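Local coordinates for YbgK (Escherichia coli, PDB 5DUD), which serves as subunit C of 5-oxoprolinase, which cleaves 5-oxoproline to L-glutamate at the expense of ATP, at residues L224-H238 and N247-I261. Residues are numbered along the deposited sequence; the frame is centred on the assembly and turned at random.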
ATOM      1  N   LEU A 224      10.981  13.938 -11.132  1.00 45.78           N
ATOM      2  CA  LEU A 224       9.760  14.053 -10.353  1.00 43.88           C
ATOM      3  C   LEU A 224      10.063  13.967  -8.865  1.00 46.09           C
ATOM      4  O   LEU A 224      10.686  13.000  -8.418  1.00 45.55           O
ATOM      5  CB  LEU A 224       8.763  12.959 -10.755  1.00 42.83           C
ATOM      6  CG  LEU A 224       7.948  13.292 -11.994  1.00 47.52           C
ATOM      7  CD1 LEU A 224       8.510  12.630 -13.225  1.00 48.31           C
ATOM      8  CD2 LEU A 224       6.501  12.900 -11.810  1.00 48.91           C
ATOM      9  N   LEU A 225       9.548  14.936  -8.088  1.00 41.44           N
ATOM     10  CA  LEU A 225       9.754  14.957  -6.643  1.00 40.50           C
ATOM     11  C   LEU A 225       8.864  13.864  -6.012  1.00 41.67           C
ATOM     12  O   LEU A 225       7.741  13.660  -6.476  1.00 40.30           O
ATOM     13  CB  LEU A 225       9.435  16.340  -6.042  1.00 40.96           C
ATOM     14  CG  LEU A 225       9.921  17.599  -6.762  1.00 46.89           C
ATOM     15  CD1 LEU A 225       9.346  18.836  -6.101  1.00 47.34           C
ATOM     16  CD2 LEU A 225      11.434  17.673  -6.775  1.00 50.51           C
ATOM     17  N   SER A 226       9.358  13.156  -4.980  1.00 37.17           N
ATOM     18  CA  SER A 226       8.602  12.065  -4.331  1.00 35.47           C
ATOM     19  C   SER A 226       7.214  12.521  -3.841  1.00 37.64           C
ATOM     20  O   SER A 226       7.119  13.409  -2.991  1.00 37.44           O
ATOM     21  CB  SER A 226       9.387  11.479  -3.165  1.00 39.11           C
ATOM     22  OG  SER A 226      10.444  10.654  -3.626  1.00 47.61           O
ATOM     23  N   HIS A 227       6.152  11.915  -4.403  1.00 32.60           N
ATOM     24  CA  HIS A 227       4.760  12.272  -4.125  1.00 31.42           C
ATOM     25  C   HIS A 227       3.988  11.089  -3.600  1.00 33.77           C
ATOM     26  O   HIS A 227       4.288   9.951  -3.949  1.00 32.87           O
ATOM     27  CB  HIS A 227       4.063  12.818  -5.399  1.00 32.03           C
ATOM     28  CG  HIS A 227       4.325  12.020  -6.640  1.00 35.16           C
ATOM     29  ND1 HIS A 227       3.859  10.726  -6.782  1.00 36.03           N
ATOM     30  CD2 HIS A 227       5.014  12.359  -7.754  1.00 37.57           C
ATOM     31  CE1 HIS A 227       4.277  10.320  -7.970  1.00 35.70           C
ATOM     32  NE2 HIS A 227       4.970  11.273  -8.594  1.00 36.97           N
ATOM     33  N   GLY A 228       2.972  11.379  -2.789  1.00 29.77           N
ATOM     34  CA  GLY A 228       2.094  10.369  -2.217  1.00 28.77           C
ATOM     35  C   GLY A 228       1.373   9.586  -3.293  1.00 31.75           C
ATOM     36  O   GLY A 228       0.958  10.165  -4.301  1.00 31.21           O
ATOM     37  N   LEU A 229       1.258   8.259  -3.100  1.00 27.84           N
ATOM     38  CA  LEU A 229       0.619   7.322  -4.025  1.00 27.05           C
ATOM     39  C   LEU A 229      -0.570   6.630  -3.369  1.00 29.96           C
ATOM     40  O   LEU A 229      -0.716   6.668  -2.147  1.00 29.49           O
ATOM     41  CB  LEU A 229       1.623   6.237  -4.471  1.00 27.20           C
ATOM     42  CG  LEU A 229       2.987   6.696  -4.960  1.00 32.74           C
ATOM     43  CD1 LEU A 229       3.855   5.494  -5.323  1.00 32.93           C
ATOM     44  CD2 LEU A 229       2.854   7.628  -6.152  1.00 35.65           C
ATOM     45  N   LEU A 230      -1.389   5.952  -4.185  1.00 25.90           N
ATOM     46  CA  LEU A 230      -2.537   5.171  -3.716  1.00 25.15           C
ATOM     47  C   LEU A 230      -2.785   3.992  -4.660  1.00 28.54           C
ATOM     48  O   LEU A 230      -2.360   4.049  -5.815  1.00 28.15           O
ATOM     49  CB  LEU A 230      -3.800   6.041  -3.576  1.00 25.31           C
ATOM     50  CG  LEU A 230      -4.268   6.899  -4.767  1.00 30.30           C
ATOM     51  CD1 LEU A 230      -5.237   6.135  -5.667  1.00 30.11           C
ATOM     52  CD2 LEU A 230      -4.964   8.161  -4.276  1.00 33.27           C
ATOM     53  N   PRO A 231      -3.452   2.909  -4.205  1.00 24.85           N
ATOM     54  CA  PRO A 231      -3.708   1.773  -5.112  1.00 24.37           C
ATOM     55  C   PRO A 231      -4.487   2.179  -6.360  1.00 27.86           C
ATOM     56  O   PRO A 231      -5.387   3.011  -6.271  1.00 27.44           O
ATOM     57  CB  PRO A 231      -4.527   0.805  -4.252  1.00 25.83           C
ATOM     58  CG  PRO A 231      -4.230   1.178  -2.860  1.00 30.48           C
ATOM     59  CD  PRO A 231      -4.008   2.651  -2.863  1.00 26.33           C
ATOM     60  N   GLY A 232      -4.108   1.607  -7.500  1.00 24.33           N
ATOM     61  CA  GLY A 232      -4.720   1.888  -8.793  1.00 24.31           C
ATOM     62  C   GLY A 232      -3.940   2.833  -9.684  1.00 28.54           C
ATOM     63  O   GLY A 232      -4.230   2.902 -10.881  1.00 28.74           O
ATOM     64  N   VAL A 233      -2.948   3.562  -9.134  1.00 24.70           N
ATOM     65  CA  VAL A 233      -2.145   4.504  -9.917  1.00 24.92           C
ATOM     66  C   VAL A 233      -1.190   3.715 -10.821  1.00 28.84           C
ATOM     67  O   VAL A 233      -0.512   2.802 -10.354  1.00 28.06           O
ATOM     68  CB  VAL A 233      -1.392   5.515  -9.019  1.00 28.94           C
ATOM     69  CG1 VAL A 233      -0.423   6.366  -9.837  1.00 29.41           C
ATOM     70  CG2 VAL A 233      -2.374   6.406  -8.266  1.00 28.58           C
ATOM     71  N   VAL A 234      -1.172   4.057 -12.116  1.00 26.01           N
ATOM     72  CA  VAL A 234      -0.331   3.392 -13.106  1.00 26.30           C
ATOM     73  C   VAL A 234       0.911   4.250 -13.328  1.00 30.98           C
ATOM     74  O   VAL A 234       0.807   5.317 -13.927  1.00 30.70           O
ATOM     75  CB  VAL A 234      -1.107   3.144 -14.428  1.00 30.46           C
ATOM     76  CG1 VAL A 234      -0.330   2.221 -15.365  1.00 30.89           C
ATOM     77  CG2 VAL A 234      -2.493   2.568 -14.142  1.00 29.53           C
ATOM     78  N   GLN A 235       2.081   3.781 -12.846  1.00 28.37           N
ATOM     79  CA  GLN A 235       3.362   4.471 -13.016  1.00 29.29           C
ATOM     80  C   GLN A 235       4.089   3.923 -14.221  1.00 35.20           C
ATOM     81  O   GLN A 235       4.009   2.717 -14.463  1.00 34.57           O
ATOM     82  CB  GLN A 235       4.267   4.290 -11.787  1.00 30.40           C
ATOM     83  CG  GLN A 235       3.632   4.579 -10.441  1.00 44.59           C
ATOM     84  CD  GLN A 235       4.673   4.484  -9.351  1.00 64.80           C
ATOM     85  OE1 GLN A 235       5.041   5.481  -8.724  1.00 61.07           O
ATOM     86  NE2 GLN A 235       5.204   3.289  -9.123  1.00 56.46           N
ATOM     87  N   VAL A 236       4.847   4.766 -14.936  1.00 33.89           N
ATOM     88  CA  VAL A 236       5.630   4.343 -16.100  1.00 35.32           C
ATOM     89  C   VAL A 236       7.104   4.706 -15.858  1.00 40.96           C
ATOM     90  O   VAL A 236       7.474   5.857 -16.069  1.00 41.15           O
ATOM     91  CB  VAL A 236       5.087   4.987 -17.403  1.00 40.02           C
ATOM     92  CG1 VAL A 236       5.779   4.408 -18.635  1.00 41.15           C
ATOM     93  CG2 VAL A 236       3.569   4.822 -17.505  1.00 39.07           C
ATOM     94  N   PRO A 237       7.986   3.762 -15.465  1.00 38.65           N
ATOM     95  CA  PRO A 237       9.403   4.123 -15.271  1.00 39.83           C
ATOM     96  C   PRO A 237      10.147   4.414 -16.592  1.00 46.41           C
ATOM     97  O   PRO A 237       9.519   4.593 -17.635  1.00 46.10           O
ATOM     98  CB  PRO A 237       9.990   2.890 -14.555  1.00 41.33           C
ATOM     99  CG  PRO A 237       8.826   2.062 -14.142  1.00 44.43           C
ATOM    100  CD  PRO A 237       7.760   2.343 -15.141  1.00 39.80           C
ATOM    101  N   HIS A 238      11.491   4.477 -16.541  1.00 45.28           N
ATOM    102  CA  HIS A 238      12.328   4.757 -17.724  1.00 47.35           C
ATOM    103  C   HIS A 238      12.233   3.668 -18.803  1.00 51.62           C
ATOM    104  O   HIS A 238      12.428   3.966 -19.982  1.00 52.56           O
ATOM    105  CB  HIS A 238      13.807   4.915 -17.334  1.00 49.50           C
ATOM    106  CG  HIS A 238      14.070   5.967 -16.297  1.00 52.74           C
ATOM    107  ND1 HIS A 238      13.607   5.826 -14.999  1.00 53.20           N
ATOM    108  CD2 HIS A 238      14.760   7.128 -16.389  1.00 55.59           C
ATOM    109  CE1 HIS A 238      14.018   6.903 -14.348  1.00 52.82           C
ATOM    110  NE2 HIS A 238      14.717   7.714 -15.143  1.00 54.53           N
ATOM    111  N   ASN A 247      -2.659  -2.919  -3.254  1.00 25.39           N
ATOM    112  CA  ASN A 247      -2.852  -2.561  -1.843  1.00 25.12           C
ATOM    113  C   ASN A 247      -1.559  -2.494  -0.999  1.00 29.16           C
ATOM    114  O   ASN A 247      -1.439  -1.561  -0.210  1.00 28.72           O
ATOM    115  CB  ASN A 247      -3.839  -3.517  -1.179  1.00 25.36           C
ATOM    116  CG  ASN A 247      -5.205  -3.561  -1.833  1.00 45.25           C
ATOM    117  OD1 ASN A 247      -5.349  -3.352  -3.042  1.00 39.53           O
ATOM    118  ND2 ASN A 247      -6.237  -3.888  -1.068  1.00 37.27           N
ATOM    119  N   ASP A 248      -0.608  -3.441  -1.154  1.00 26.16           N
ATOM    120  CA  ASP A 248       0.649  -3.450  -0.378  1.00 26.62           C
ATOM    121  C   ASP A 248       1.739  -2.513  -0.959  1.00 30.94           C
ATOM    122  O   ASP A 248       2.843  -2.479  -0.408  1.00 31.21           O
ATOM    123  CB  ASP A 248       1.213  -4.881  -0.281  1.00 28.70           C
ATOM    124  CG  ASP A 248       0.418  -5.794   0.623  1.00 37.59           C
ATOM    125  OD1 ASP A 248      -0.796  -5.550   0.795  1.00 37.88           O
ATOM    126  OD2 ASP A 248       0.996  -6.781   1.127  1.00 42.98           O
ATOM    127  N   ALA A 249       1.449  -1.736  -2.030  1.00 27.09           N
ATOM    128  CA  ALA A 249       2.408  -0.829  -2.681  1.00 27.37           C
ATOM    129  C   ALA A 249       3.005   0.242  -1.761  1.00 31.44           C
ATOM    130  O   ALA A 249       2.503   0.492  -0.666  1.00 30.83           O
ATOM    131  CB  ALA A 249       1.731  -0.114  -3.846  1.00 28.07           C
ATOM    132  N   GLN A 250       4.061   0.902  -2.267  1.00 28.60           N
ATOM    133  CA  GLN A 250       4.728   2.034  -1.619  1.00 28.96           C
ATOM    134  C   GLN A 250       3.770   3.198  -1.416  1.00 32.35           C
ATOM    135  O   GLN A 250       2.982   3.484  -2.319  1.00 31.71           O
ATOM    136  CB  GLN A 250       5.877   2.551  -2.508  1.00 31.10           C
ATOM    137  CG  GLN A 250       7.226   1.922  -2.277  1.00 50.55           C
ATOM    138  CD  GLN A 250       8.293   2.745  -2.967  1.00 72.97           C
ATOM    139  OE1 GLN A 250       8.885   3.655  -2.376  1.00 69.24           O
ATOM    140  NE2 GLN A 250       8.489   2.525  -4.261  1.00 66.50           N
ATOM    141  N   THR A 251       3.886   3.935  -0.298  1.00 28.70           N
ATOM    142  CA  THR A 251       3.056   5.124  -0.114  1.00 28.14           C
ATOM    143  C   THR A 251       3.614   6.339  -0.891  1.00 31.96           C
ATOM    144  O   THR A 251       2.823   7.197  -1.264  1.00 30.87           O
ATOM    145  CB  THR A 251       2.913   5.470   1.361  1.00 35.80           C
ATOM    146  OG1 THR A 251       4.200   5.761   1.897  1.00 36.59           O
ATOM    147  CG2 THR A 251       2.244   4.360   2.158  1.00 33.06           C
ATOM    148  N   THR A 252       4.954   6.416  -1.119  1.00 29.48           N
ATOM    149  CA  THR A 252       5.604   7.519  -1.852  1.00 29.90           C
ATOM    150  C   THR A 252       6.435   6.989  -3.028  1.00 33.79           C
ATOM    151  O   THR A 252       7.032   5.922  -2.919  1.00 33.25           O
ATOM    152  CB  THR A 252       6.508   8.328  -0.913  1.00 38.93           C
ATOM    153  OG1 THR A 252       7.413   7.443  -0.259  1.00 38.70           O
ATOM    154  CG2 THR A 252       5.716   9.144   0.104  1.00 37.95           C
ATOM    155  N   GLY A 253       6.469   7.741  -4.126  1.00 30.80           N
ATOM    156  CA  GLY A 253       7.237   7.381  -5.316  1.00 31.16           C
ATOM    157  C   GLY A 253       7.524   8.565  -6.212  1.00 35.78           C
ATOM    158  O   GLY A 253       6.795   9.558  -6.181  1.00 35.10           O
ATOM    159  N   GLY A 254       8.582   8.445  -7.009  1.00 33.63           N
ATOM    160  CA  GLY A 254       9.024   9.489  -7.924  1.00 34.56           C
ATOM    161  C   GLY A 254       9.025   9.066  -9.375  1.00 39.00           C
ATOM    162  O   GLY A 254       9.996   9.340 -10.087  1.00 39.89           O
ATOM    163  N   TYR A 255       7.937   8.410  -9.831  1.00 34.67           N
ATOM    164  CA  TYR A 255       7.782   7.983 -11.226  1.00 34.75           C
ATOM    165  C   TYR A 255       6.597   8.712 -11.875  1.00 37.71           C
ATOM    166  O   TYR A 255       5.625   9.033 -11.185  1.00 36.31           O
ATOM    167  CB  TYR A 255       7.574   6.459 -11.333  1.00 35.56           C
ATOM    168  CG  TYR A 255       8.803   5.616 -11.066  1.00 38.10           C
ATOM    169  CD1 TYR A 255       9.972   5.808 -11.795  1.00 41.45           C
ATOM    170  CD2 TYR A 255       8.757   4.537 -10.192  1.00 38.28           C
ATOM    171  CE1 TYR A 255      11.098   5.016 -11.581  1.00 43.00           C
ATOM    172  CE2 TYR A 255       9.869   3.727  -9.981  1.00 39.80           C
ATOM    173  CZ  TYR A 255      11.040   3.968 -10.678  1.00 48.74           C
ATOM    174  OH  TYR A 255      12.133   3.158 -10.464  1.00 50.83           O
ATOM    175  N   PRO A 256       6.639   8.961 -13.203  1.00 34.62           N
ATOM    176  CA  PRO A 256       5.523   9.671 -13.850  1.00 34.18           C
ATOM    177  C   PRO A 256       4.267   8.792 -13.955  1.00 36.66           C
ATOM    178  O   PRO A 256       4.344   7.672 -14.457  1.00 36.25           O
ATOM    179  CB  PRO A 256       6.085  10.040 -15.228  1.00 37.21           C
ATOM    180  CG  PRO A 256       7.138   9.044 -15.486  1.00 42.32           C
ATOM    181  CD  PRO A 256       7.714   8.653 -14.165  1.00 37.34           C
ATOM    182  N   ARG A 257       3.132   9.300 -13.438  1.00 32.12           N
ATOM    183  CA  ARG A 257       1.842   8.614 -13.380  1.00 30.86           C
ATOM    184  C   ARG A 257       0.993   8.937 -14.621  1.00 35.33           C
ATOM    185  O   ARG A 257       0.519  10.066 -14.765  1.00 35.10           O
ATOM    186  CB  ARG A 257       1.089   9.026 -12.096  1.00 29.35           C
ATOM    187  CG  ARG A 257       1.883   8.851 -10.800  1.00 34.86           C
ATOM    188  CD  ARG A 257       1.353   9.734  -9.681  1.00 38.90           C
ATOM    189  NE  ARG A 257       1.773  11.129  -9.836  1.00 43.48           N
ATOM    190  CZ  ARG A 257       1.538  12.102  -8.957  1.00 55.93           C
ATOM    191  NH1 ARG A 257       0.884  11.848  -7.827  1.00 42.17           N
ATOM    192  NH2 ARG A 257       1.964  13.338  -9.198  1.00 43.12           N
ATOM    193  N   ILE A 258       0.831   7.961 -15.520  1.00 32.33           N
ATOM    194  CA  ILE A 258       0.055   8.153 -16.749  1.00 32.75           C
ATOM    195  C   ILE A 258      -1.458   8.069 -16.492  1.00 36.59           C
ATOM    196  O   ILE A 258      -2.186   8.885 -17.046  1.00 36.86           O
ATOM    197  CB  ILE A 258       0.474   7.164 -17.870  1.00 36.43           C
ATOM    198  CG1 ILE A 258      -0.118   7.610 -19.227  1.00 37.67           C
ATOM    199  CG2 ILE A 258       0.071   5.703 -17.562  1.00 36.39           C
ATOM    200  CD1 ILE A 258       0.364   6.844 -20.388  1.00 45.11           C
ATOM    201  N   ALA A 259      -1.929   7.097 -15.682  1.00 32.43           N
ATOM    202  CA  ALA A 259      -3.361   6.924 -15.418  1.00 31.73           C
ATOM    203  C   ALA A 259      -3.623   6.392 -14.013  1.00 34.76           C
ATOM    204  O   ALA A 259      -2.692   5.973 -13.325  1.00 33.99           O
ATOM    205  CB  ALA A 259      -3.962   5.982 -16.450  1.00 32.74           C
ATOM    206  N   CYS A 260      -4.888   6.440 -13.581  1.00 31.18           N
ATOM    207  CA  CYS A 260      -5.311   5.944 -12.271  1.00 30.30           C
ATOM    208  C   CYS A 260      -6.594   5.148 -12.435  1.00 33.49           C
ATOM    209  O   CYS A 260      -7.571   5.675 -12.962  1.00 33.49           O
ATOM    210  CB  CYS A 260      -5.487   7.088 -11.274  1.00 30.59           C
ATOM    211  SG  CYS A 260      -5.848   6.543  -9.583  1.00 33.69           S
ATOM    212  N   ILE A 261      -6.574   3.872 -12.027  1.00 29.26           N
ATOM    213  CA  ILE A 261      -7.727   2.976 -12.111  1.00 28.72           C
ATOM    214  C   ILE A 261      -8.727   3.344 -11.007  1.00 31.96           C
ATOM    215  O   ILE A 261      -8.328   3.621  -9.870  1.00 31.28           O
ATOM    216  CB  ILE A 261      -7.274   1.494 -12.028  1.00 31.62           C
ATOM    217  CG1 ILE A 261      -6.356   1.147 -13.225  1.00 32.57           C
ATOM    218  CG2 ILE A 261      -8.467   0.531 -11.984  1.00 32.35           C
ATOM    219  CD1 ILE A 261      -5.345   0.188 -12.915  1.00 39.59           C
TER
HETATM  220  O   HOH W   1      -8.388   2.777  -7.309  1.00 24.98           O
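Asn247 CA meets the Pro231 ring at CG, while its side-chain ND2 turns to Cys29 O. At Thr251 the carbonyl O takes the N-H of Leu229 (2.6 Å), opening a short antiparallel ladder in which Gly253 and His227 exchange both backbone bonds. Gly253 O also lies over the centre of the His227 ring, 3.1 Å above its plane. Tyr255 offers one ring face to Pro237 CB, a CH-pi contact at 4.1 Å from the centroid, and its edge to the Gln235 amide, nearly perpendicular. Pro256 O accepts the N-H of Val236. The Arg257 guanidinium stacks flat on the other face of His227, centres 3.4 Å apart and planes 9° apart; a bend at chi3 (-77°) folds it there, with CG against Val233 CG1, and NE forms a salt bridge with Glu181 OE1. With an alanine here, that imidazole face is likely to lose its cover and Glu181 its mate. Ile258 is the extra residue of a beta bulge, facing the step from Val234 to Gln235. Ala259 O accepts Val234 N (2.7 Å). Cys260 SG touches Val233 CG2, and Ile261 N binds Gly232 O. Strand 257-261 thus lies between strands 233-235 and 173-178 of the carboxyltransferase-type domain, with Phe193 of helix 187-195 packing against Val234, Ile258 and Ala259.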